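PDB 4EXO: methyl-accepting chemotaxis protein from Vibrio parahaemolyticus, which probably senses small ligands such as pyruvate through a periplasmic PAS-like Cache domain and signals to the chemotaxis machinery. Local coordinates for residues W113-Y127 against W134-D146. Numbering follows the deposited sequence.
With PYR (pyruvic acid), chain B.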
ATOM      1  N   TRP A 113     -17.086  -9.130   9.816  1.00 18.54           N
ATOM      2  CA  TRP A 113     -16.459  -8.257  10.782  1.00 18.27           C
ATOM      3  C   TRP A 113     -17.081  -6.860  10.631  1.00 18.37           C
ATOM      4  O   TRP A 113     -17.648  -6.504   9.569  1.00 19.29           O
ATOM      5  CB  TRP A 113     -14.935  -8.188  10.547  1.00 17.33           C
ATOM      6  CG  TRP A 113     -14.192  -7.665  11.746  1.00 17.86           C
ATOM      7  CD1 TRP A 113     -13.881  -6.343  12.016  1.00 18.51           C
ATOM      8  CD2 TRP A 113     -13.680  -8.432  12.846  1.00 19.47           C
ATOM      9  NE1 TRP A 113     -13.218  -6.260  13.221  1.00 19.55           N
ATOM     10  CE2 TRP A 113     -13.058  -7.524  13.737  1.00 19.72           C
ATOM     11  CE3 TRP A 113     -13.673  -9.815  13.154  1.00 20.01           C
ATOM     12  CZ2 TRP A 113     -12.458  -7.930  14.938  1.00 21.75           C
ATOM     13  CZ3 TRP A 113     -13.058 -10.221  14.352  1.00 22.06           C
ATOM     14  CH2 TRP A 113     -12.447  -9.286  15.218  1.00 21.46           C
ATOM     15  N   HIS A 114     -16.948  -6.061  11.681  1.00 18.55           N
ATOM     16  CA  HIS A 114     -17.291  -4.636  11.605  1.00 17.23           C
ATOM     17  C   HIS A 114     -16.705  -4.032  10.313  1.00 17.34           C
ATOM     18  O   HIS A 114     -15.528  -4.213   9.999  1.00 17.09           O
ATOM     19  CB  HIS A 114     -16.703  -3.929  12.820  1.00 16.75           C
ATOM     20  CG  HIS A 114     -16.791  -2.428  12.766  1.00 19.09           C
ATOM     21  ND1 HIS A 114     -15.751  -1.638  12.324  1.00 17.40           N
ATOM     22  CD2 HIS A 114     -17.762  -1.580  13.179  1.00 20.42           C
ATOM     23  CE1 HIS A 114     -16.086  -0.364  12.444  1.00 21.69           C
ATOM     24  NE2 HIS A 114     -17.297  -0.302  12.981  1.00 19.84           N
ATOM     25  N   LYS A 115     -17.537  -3.307   9.576  1.00 16.64           N
ATOM     26  CA  LYS A 115     -17.099  -2.595   8.385  1.00 17.36           C
ATOM     27  C   LYS A 115     -17.164  -1.069   8.688  1.00 18.05           C
ATOM     28  O   LYS A 115     -18.254  -0.542   8.936  1.00 19.06           O
ATOM     29  CB  LYS A 115     -18.052  -2.930   7.231  1.00 16.94           C
ATOM     30  CG  LYS A 115     -17.737  -2.206   5.921  1.00 19.62           C
ATOM     31  CD  LYS A 115     -18.668  -2.697   4.793  1.00 20.85           C
ATOM     32  CE  LYS A 115     -18.372  -1.970   3.490  1.00 23.06           C
ATOM     33  NZ  LYS A 115     -19.244  -2.431   2.346  1.00 25.03           N
ATOM     34  N   PRO A 116     -16.007  -0.376   8.702  1.00 18.51           N
ATOM     35  CA  PRO A 116     -15.987   1.033   9.138  1.00 18.13           C
ATOM     36  C   PRO A 116     -17.038   1.913   8.484  1.00 18.22           C
ATOM     37  O   PRO A 116     -17.713   2.683   9.199  1.00 20.27           O
ATOM     38  CB  PRO A 116     -14.565   1.491   8.793  1.00 18.71           C
ATOM     39  CG  PRO A 116     -13.724   0.199   9.089  1.00 16.89           C
ATOM     40  CD  PRO A 116     -14.640  -0.933   8.535  1.00 18.37           C
ATOM     41  N   THR A 117     -17.211   1.824   7.169  1.00 19.79           N
ATOM     42  CA  THR A 117     -18.069   2.805   6.486  1.00 19.65           C
ATOM     43  C   THR A 117     -19.572   2.670   6.801  1.00 20.18           C
ATOM     44  O   THR A 117     -20.352   3.541   6.397  1.00 20.68           O
ATOM     45  CB  THR A 117     -17.865   2.812   4.943  1.00 20.25           C
ATOM     46  OG1 THR A 117     -18.080   1.498   4.404  1.00 20.00           O
ATOM     47  CG2 THR A 117     -16.450   3.328   4.556  1.00 21.73           C
ATOM     48  N   ILE A 118     -19.989   1.582   7.460  1.00 19.20           N
ATOM     49  CA  ILE A 118     -21.403   1.413   7.878  1.00 19.28           C
ATOM     50  C   ILE A 118     -21.543   1.106   9.367  1.00 19.00           C
ATOM     51  O   ILE A 118     -22.661   0.928   9.876  1.00 18.31           O
ATOM     52  CB  ILE A 118     -22.158   0.305   7.060  1.00 20.27           C
ATOM     53  CG1 ILE A 118     -21.477  -1.079   7.235  1.00 18.79           C
ATOM     54  CG2 ILE A 118     -22.255   0.713   5.583  1.00 21.26           C
ATOM     55  CD1 ILE A 118     -22.276  -2.293   6.565  1.00 21.20           C
ATOM     56  N   ASN A 119     -20.412   1.051  10.069  1.00 17.83           N
ATOM     57  CA  ASN A 119     -20.411   0.708  11.486  1.00 18.56           C
ATOM     58  C   ASN A 119     -21.339  -0.480  11.819  1.00 18.69           C
ATOM     59  O   ASN A 119     -22.189  -0.390  12.734  1.00 17.86           O
ATOM     60  CB  ASN A 119     -20.776   1.949  12.376  1.00 17.62           C
ATOM     61  CG  ASN A 119     -20.517   1.698  13.854  1.00 18.19           C
ATOM     62  OD1 ASN A 119     -19.660   0.866  14.217  1.00 18.87           O
ATOM     63  ND2 ASN A 119     -21.242   2.402  14.725  1.00 17.66           N
ATOM     64  N   ALA A 120     -21.195  -1.590  11.076  1.00 18.38           N
ATOM     65  CA  ALA A 120     -22.022  -2.774  11.302  1.00 19.44           C
ATOM     66  C   ALA A 120     -21.272  -3.963  10.700  1.00 19.48           C
ATOM     67  O   ALA A 120     -20.385  -3.770   9.897  1.00 17.44           O
ATOM     68  CB  ALA A 120     -23.407  -2.596  10.577  1.00 20.04           C
ATOM     69  N   GLN A 121     -21.631  -5.190  11.102  1.00 20.23           N
ATOM     70  CA  GLN A 121     -21.005  -6.398  10.512  1.00 20.76           C
ATOM     71  C   GLN A 121     -21.263  -6.521   9.031  1.00 21.12           C
ATOM     72  O   GLN A 121     -22.363  -6.224   8.559  1.00 21.59           O
ATOM     73  CB  GLN A 121     -21.543  -7.660  11.240  1.00 21.65           C
ATOM     74  CG  GLN A 121     -21.314  -7.618  12.730  1.00 22.44           C
ATOM     75  CD  GLN A 121     -19.841  -7.833  13.049  1.00 25.16           C
ATOM     76  OE1 GLN A 121     -19.225  -8.798  12.564  1.00 23.60           O
ATOM     77  NE2 GLN A 121     -19.265  -6.930  13.845  1.00 23.16           N
ATOM     78  N   ALA A 122     -20.261  -6.960   8.276  1.00 19.98           N
ATOM     79  CA  ALA A 122     -20.407  -7.246   6.855  1.00 20.32           C
ATOM     80  C   ALA A 122     -19.459  -8.365   6.436  1.00 20.36           C
ATOM     81  O   ALA A 122     -18.380  -8.502   7.025  1.00 19.63           O
ATOM     82  CB  ALA A 122     -20.108  -6.019   5.989  1.00 20.44           C
ATOM     83  N   PRO A 123     -19.831  -9.123   5.391  1.00 21.71           N
ATOM     84  CA  PRO A 123     -18.916 -10.175   4.922  1.00 21.80           C
ATOM     85  C   PRO A 123     -17.614  -9.616   4.367  1.00 20.97           C
ATOM     86  O   PRO A 123     -17.616  -8.616   3.615  1.00 19.92           O
ATOM     87  CB  PRO A 123     -19.717 -10.925   3.848  1.00 21.93           C
ATOM     88  CG  PRO A 123     -20.846 -10.031   3.477  1.00 25.59           C
ATOM     89  CD  PRO A 123     -21.132  -9.148   4.683  1.00 22.66           C
ATOM     90  N   LYS A 124     -16.516 -10.292   4.709  1.00 20.95           N
ATOM     91  CA  LYS A 124     -15.169  -9.823   4.385  1.00 20.28           C
ATOM     92  C   LYS A 124     -14.336 -10.990   3.860  1.00 20.08           C
ATOM     93  O   LYS A 124     -14.610 -12.165   4.173  1.00 20.15           O
ATOM     94  CB  LYS A 124     -14.545  -9.312   5.710  1.00 20.37           C
ATOM     95  CG  LYS A 124     -13.194  -8.637   5.641  1.00 20.15           C
ATOM     96  CD  LYS A 124     -12.870  -8.023   7.024  1.00 18.32           C
ATOM     97  CE  LYS A 124     -11.568  -7.180   6.994  1.00 17.41           C
ATOM     98  NZ  LYS A 124     -11.360  -6.429   8.301  1.00 19.09           N
ATOM     99  N   LEU A 125     -13.311 -10.664   3.074  1.00 20.10           N
ATOM    100  CA  LEU A 125     -12.275 -11.638   2.747  1.00 19.53           C
ATOM    101  C   LEU A 125     -10.968 -11.123   3.338  1.00 19.30           C
ATOM    102  O   LEU A 125     -10.472 -10.101   2.921  1.00 18.37           O
ATOM    103  CB  LEU A 125     -12.153 -11.842   1.239  1.00 19.30           C
ATOM    104  CG  LEU A 125     -10.941 -12.693   0.767  1.00 21.83           C
ATOM    105  CD1 LEU A 125     -11.020 -14.106   1.380  1.00 21.48           C
ATOM    106  CD2 LEU A 125     -10.937 -12.759  -0.757  1.00 24.89           C
ATOM    107  N   GLY A 126     -10.444 -11.826   4.334  1.00 18.90           N
ATOM    108  CA  GLY A 126      -9.209 -11.408   5.003  1.00 18.99           C
ATOM    109  C   GLY A 126      -8.001 -12.087   4.416  1.00 19.04           C
ATOM    110  O   GLY A 126      -8.118 -13.145   3.795  1.00 19.38           O
ATOM    111  N   TYR A 127      -6.847 -11.460   4.581  1.00 18.78           N
ATOM    112  CA  TYR A 127      -5.584 -11.992   4.088  1.00 18.88           C
ATOM    113  C   TYR A 127      -4.532 -11.654   5.160  1.00 18.75           C
ATOM    114  O   TYR A 127      -4.428 -10.518   5.600  1.00 18.51           O
ATOM    115  CB  TYR A 127      -5.195 -11.424   2.704  1.00 19.36           C
ATOM    116  CG  TYR A 127      -3.821 -11.955   2.312  1.00 19.72           C
ATOM    117  CD1 TYR A 127      -3.645 -13.305   2.025  1.00 19.00           C
ATOM    118  CD2 TYR A 127      -2.698 -11.125   2.350  1.00 17.77           C
ATOM    119  CE1 TYR A 127      -2.371 -13.819   1.726  1.00 19.46           C
ATOM    120  CE2 TYR A 127      -1.420 -11.620   2.036  1.00 21.07           C
ATOM    121  CZ  TYR A 127      -1.280 -12.975   1.738  1.00 20.57           C
ATOM    122  OH  TYR A 127      -0.054 -13.488   1.423  1.00 21.54           O
ATOM    123  N   TRP A 134       8.331 -11.105  15.589  1.00 23.52           N
ATOM    124  CA  TRP A 134       7.421 -10.508  16.557  1.00 23.19           C
ATOM    125  C   TRP A 134       6.201 -11.360  16.960  1.00 23.11           C
ATOM    126  O   TRP A 134       5.404 -10.916  17.800  1.00 23.10           O
ATOM    127  CB  TRP A 134       6.957  -9.161  16.000  1.00 22.73           C
ATOM    128  CG  TRP A 134       8.054  -8.162  15.993  1.00 23.59           C
ATOM    129  CD1 TRP A 134       9.272  -8.264  16.626  1.00 25.56           C
ATOM    130  CD2 TRP A 134       8.037  -6.897  15.357  1.00 23.98           C
ATOM    131  NE1 TRP A 134      10.019  -7.129  16.401  1.00 25.75           N
ATOM    132  CE2 TRP A 134       9.277  -6.272  15.625  1.00 25.47           C
ATOM    133  CE3 TRP A 134       7.093  -6.224  14.572  1.00 23.59           C
ATOM    134  CZ2 TRP A 134       9.590  -4.997  15.144  1.00 27.33           C
ATOM    135  CZ3 TRP A 134       7.412  -4.958  14.093  1.00 25.56           C
ATOM    136  CH2 TRP A 134       8.645  -4.363  14.375  1.00 26.86           C
ATOM    137  N   ASP A 135       6.086 -12.566  16.395  1.00 22.11           N
ATOM    138  CA  ASP A 135       4.910 -13.425  16.496  1.00 22.28           C
ATOM    139  C   ASP A 135       3.653 -12.596  16.158  1.00 22.44           C
ATOM    140  O   ASP A 135       2.690 -12.593  16.927  1.00 23.51           O
ATOM    141  CB  ASP A 135       4.774 -14.049  17.908  1.00 22.32           C
ATOM    142  CG  ASP A 135       3.710 -15.116  17.987  1.00 23.39           C
ATOM    143  OD1 ASP A 135       3.554 -15.896  17.016  1.00 26.84           O
ATOM    144  OD2 ASP A 135       3.006 -15.200  19.043  1.00 23.13           O
ATOM    145  N   TRP A 136       3.688 -11.871  15.042  1.00 20.70           N
ATOM    146  CA  TRP A 136       2.498 -11.160  14.564  1.00 19.72           C
ATOM    147  C   TRP A 136       1.947 -11.853  13.342  1.00 20.14           C
ATOM    148  O   TRP A 136       2.656 -12.033  12.341  1.00 21.13           O
ATOM    149  CB  TRP A 136       2.783  -9.704  14.207  1.00 19.72           C
ATOM    150  CG  TRP A 136       2.997  -8.775  15.375  1.00 20.06           C
ATOM    151  CD1 TRP A 136       2.940  -9.076  16.712  1.00 20.92           C
ATOM    152  CD2 TRP A 136       3.290  -7.380  15.288  1.00 21.90           C
ATOM    153  NE1 TRP A 136       3.189  -7.944  17.463  1.00 21.91           N
ATOM    154  CE2 TRP A 136       3.428  -6.895  16.607  1.00 23.36           C
ATOM    155  CE3 TRP A 136       3.452  -6.489  14.218  1.00 21.49           C
ATOM    156  CZ2 TRP A 136       3.685  -5.543  16.882  1.00 22.19           C
ATOM    157  CZ3 TRP A 136       3.746  -5.151  14.494  1.00 22.28           C
ATOM    158  CH2 TRP A 136       3.857  -4.698  15.807  1.00 22.93           C
ATOM    159  N   VAL A 137       0.663 -12.193  13.431  1.00 19.07           N
ATOM    160  CA  VAL A 137      -0.156 -12.519  12.275  1.00 18.53           C
ATOM    161  C   VAL A 137      -0.783 -11.189  11.874  1.00 18.07           C
ATOM    162  O   VAL A 137      -1.721 -10.703  12.532  1.00 17.58           O
ATOM    163  CB  VAL A 137      -1.233 -13.552  12.638  1.00 18.49           C
ATOM    164  CG1 VAL A 137      -2.158 -13.818  11.430  1.00 18.07           C
ATOM    165  CG2 VAL A 137      -0.587 -14.866  13.099  1.00 18.12           C
ATOM    166  N   LEU A 138      -0.200 -10.597  10.843  1.00 17.78           N
ATOM    167  CA  LEU A 138      -0.590  -9.254  10.357  1.00 17.74           C
ATOM    168  C   LEU A 138      -1.590  -9.459   9.220  1.00 17.49           C
ATOM    169  O   LEU A 138      -1.295 -10.201   8.295  1.00 18.24           O
ATOM    170  CB  LEU A 138       0.642  -8.522   9.823  1.00 16.94           C
ATOM    171  CG  LEU A 138       0.442  -7.129   9.184  1.00 17.73           C
ATOM    172  CD1 LEU A 138      -0.116  -6.137  10.234  1.00 15.76           C
ATOM    173  CD2 LEU A 138       1.751  -6.583   8.578  1.00 18.09           C
ATOM    174  N   GLY A 139      -2.733  -8.777   9.274  1.00 17.20           N
ATOM    175  CA  GLY A 139      -3.811  -9.032   8.315  1.00 17.37           C
ATOM    176  C   GLY A 139      -4.492  -7.770   7.811  1.00 17.73           C
ATOM    177  O   GLY A 139      -4.379  -6.719   8.431  1.00 17.29           O
ATOM    178  N   THR A 140      -5.197  -7.893   6.693  1.00 18.20           N
ATOM    179  CA  THR A 140      -6.072  -6.847   6.212  1.00 18.87           C
ATOM    180  C   THR A 140      -7.197  -7.576   5.474  1.00 19.59           C
ATOM    181  O   THR A 140      -7.334  -8.807   5.599  1.00 18.97           O
ATOM    182  CB  THR A 140      -5.324  -5.802   5.303  1.00 19.88           C
ATOM    183  OG1 THR A 140      -6.275  -4.785   4.903  1.00 21.04           O
ATOM    184  CG2 THR A 140      -4.764  -6.454   4.037  1.00 20.65           C
ATOM    185  N   GLY A 141      -8.026  -6.859   4.726  1.00 19.52           N
ATOM    186  CA  GLY A 141      -9.161  -7.530   4.066  1.00 18.42           C
ATOM    187  C   GLY A 141      -9.914  -6.601   3.144  1.00 19.52           C
ATOM    188  O   GLY A 141      -9.695  -5.383   3.159  1.00 18.80           O
ATOM    189  N   ILE A 142     -10.763  -7.190   2.305  1.00 19.35           N
ATOM    190  CA  ILE A 142     -11.687  -6.431   1.447  0.50 19.71           C
ATOM    191  C   ILE A 142     -13.116  -6.876   1.781  1.00 20.33           C
ATOM    192  O   ILE A 142     -13.348  -8.068   2.043  1.00 19.57           O
ATOM    193  CB  ILE A 142     -11.352  -6.657  -0.042  0.50 19.20           C
ATOM    194  CG1 ILE A 142      -9.951  -6.110  -0.340  0.50 19.11           C
ATOM    195  CG2 ILE A 142     -12.382  -6.021  -0.963  0.50 19.00           C
ATOM    196  CD1 ILE A 142      -9.519  -6.289  -1.761  0.50 17.84           C
ATOM    197  N   TYR A 143     -14.074  -5.951   1.767  1.00 20.74           N
ATOM    198  CA  TYR A 143     -15.460  -6.334   2.103  1.00 23.10           C
ATOM    199  C   TYR A 143     -16.183  -6.818   0.849  1.00 26.20           C
ATOM    200  O   TYR A 143     -16.002  -6.270  -0.226  1.00 26.57           O
ATOM    201  CB  TYR A 143     -16.189  -5.186   2.822  1.00 22.45           C
ATOM    202  CG  TYR A 143     -15.592  -4.996   4.217  1.00 22.14           C
ATOM    203  CD1 TYR A 143     -16.161  -5.643   5.330  1.00 20.23           C
ATOM    204  CD2 TYR A 143     -14.448  -4.230   4.420  1.00 20.37           C
ATOM    205  CE1 TYR A 143     -15.611  -5.517   6.595  1.00 18.98           C
ATOM    206  CE2 TYR A 143     -13.883  -4.098   5.689  1.00 19.39           C
ATOM    207  CZ  TYR A 143     -14.465  -4.733   6.767  1.00 18.83           C
ATOM    208  OH  TYR A 143     -13.917  -4.601   8.030  1.00 18.02           O
ATOM    209  N   ILE A 144     -16.953  -7.884   0.963  1.00 29.85           N
ATOM    210  CA  ILE A 144     -17.518  -8.487  -0.244  1.00 34.11           C
ATOM    211  C   ILE A 144     -19.033  -8.318  -0.347  1.00 36.61           C
ATOM    212  O   ILE A 144     -19.658  -8.865  -1.273  1.00 37.72           O
ATOM    213  CB  ILE A 144     -17.110  -9.969  -0.418  1.00 34.18           C
ATOM    214  CG1 ILE A 144     -17.379 -10.778   0.849  1.00 35.71           C
ATOM    215  CG2 ILE A 144     -15.612 -10.092  -0.771  1.00 36.26           C
ATOM    216  CD1 ILE A 144     -16.929 -12.208   0.700  1.00 39.04           C
ATOM    217  N   ASP A 145     -19.615  -7.557   0.577  1.00 38.84           N
ATOM    218  CA  ASP A 145     -21.067  -7.296   0.547  1.00 42.43           C
ATOM    219  C   ASP A 145     -21.615  -6.826  -0.815  1.00 44.43           C
ATOM    220  O   ASP A 145     -22.779  -7.113  -1.128  1.00 45.71           O
ATOM    221  CB  ASP A 145     -21.582  -6.440   1.732  1.00 42.05           C
ATOM    222  CG  ASP A 145     -20.702  -5.216   2.050  1.00 44.34           C
ATOM    223  OD1 ASP A 145     -19.531  -5.105   1.607  1.00 43.58           O
ATOM    224  OD2 ASP A 145     -21.207  -4.346   2.794  1.00 46.91           O
ATOM    225  N   ASP A 146     -20.804  -6.119  -1.608  1.00 46.50           N
ATOM    226  CA  ASP A 146     -21.060  -6.013  -3.067  1.00 48.22           C
ATOM    227  C   ASP A 146     -21.059  -7.418  -3.753  1.00 48.39           C
ATOM    228  O   ASP A 146     -20.234  -7.744  -4.623  1.00 48.41           O
ATOM    229  CB  ASP A 146     -20.111  -5.006  -3.771  1.00 48.87           C
ATOM    230  CG  ASP A 146     -18.693  -5.028  -3.211  1.00 51.50           C
ATOM    231  OD1 ASP A 146     -18.054  -6.106  -3.266  1.00 52.88           O
ATOM    232  OD2 ASP A 146     -18.217  -3.972  -2.715  1.00 53.38           O
TER
HETATM  233  C   PYR B 201     -10.474  -7.489  11.515  1.00 20.67           C
HETATM  234  O   PYR B 201     -10.984  -7.931  10.385  1.00 20.01           O
HETATM  235  OXT PYR B 201     -10.472  -6.191  11.747  1.00 19.95           O
HETATM  236  CA  PYR B 201      -9.944  -8.381  12.476  1.00 21.76           C
HETATM  237  O3  PYR B 201      -9.469  -7.861  13.546  1.00 19.66           O
HETATM  238  CB  PYR B 201      -9.937  -9.898  12.331  1.00 20.45           C
HETATM  239  O   HOH W   1     -18.594  -2.341  -0.499  1.00 51.85           O
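The Tyr143 ring is sandwiched between the aliphatic chains of two lysines: Lys115 CG lies 3.8 Å from the ring centroid over the centre of one face, and Lys124 CG sits over the opposite face, shifted toward the rim. The carbonyl oxygens of Trp113 and Ala122 approach its edge. These residues belong to the antiparallel sheet of a PAS-like Cache domain, where strands 120-131 and 136-143 form a hairpin. Lys124 and Tyr143 are a non-hydrogen-bonded pair on the pocket face; Leu125 and Ile142, a hydrogen-bonded pair, have side chains on the other face, where Ile142 meets helix 2-28.

With CG anti to its carbonyl carbon (chi1 -69°), Tyr143 points its ring toward residues 113-115 and donates from OH to His114 O at 2.6 Å. The same OH accepts a longer bond from Lys124 NZ and is also bonded to Tyr59, so three partners fix the phenol. Lys124, fully extended, passes Gly141, whose missing side chain leaves room for CE 3.8 Å from Gly141 CA. Its ammonium then meets PYR O at 2.6 Å, while the Trp113 indole lies flat against the pyruvate, PYR C 3.3 Å above its plane; Tyr59, Tyr63 and His72 also bond the ligand. Beyond the Tyr143 ring, extended Lys115 ends in a bidentate salt bridge, NZ lying 2.8 Å from both Asp145 OD1 and OD2 on their syn lone pairs.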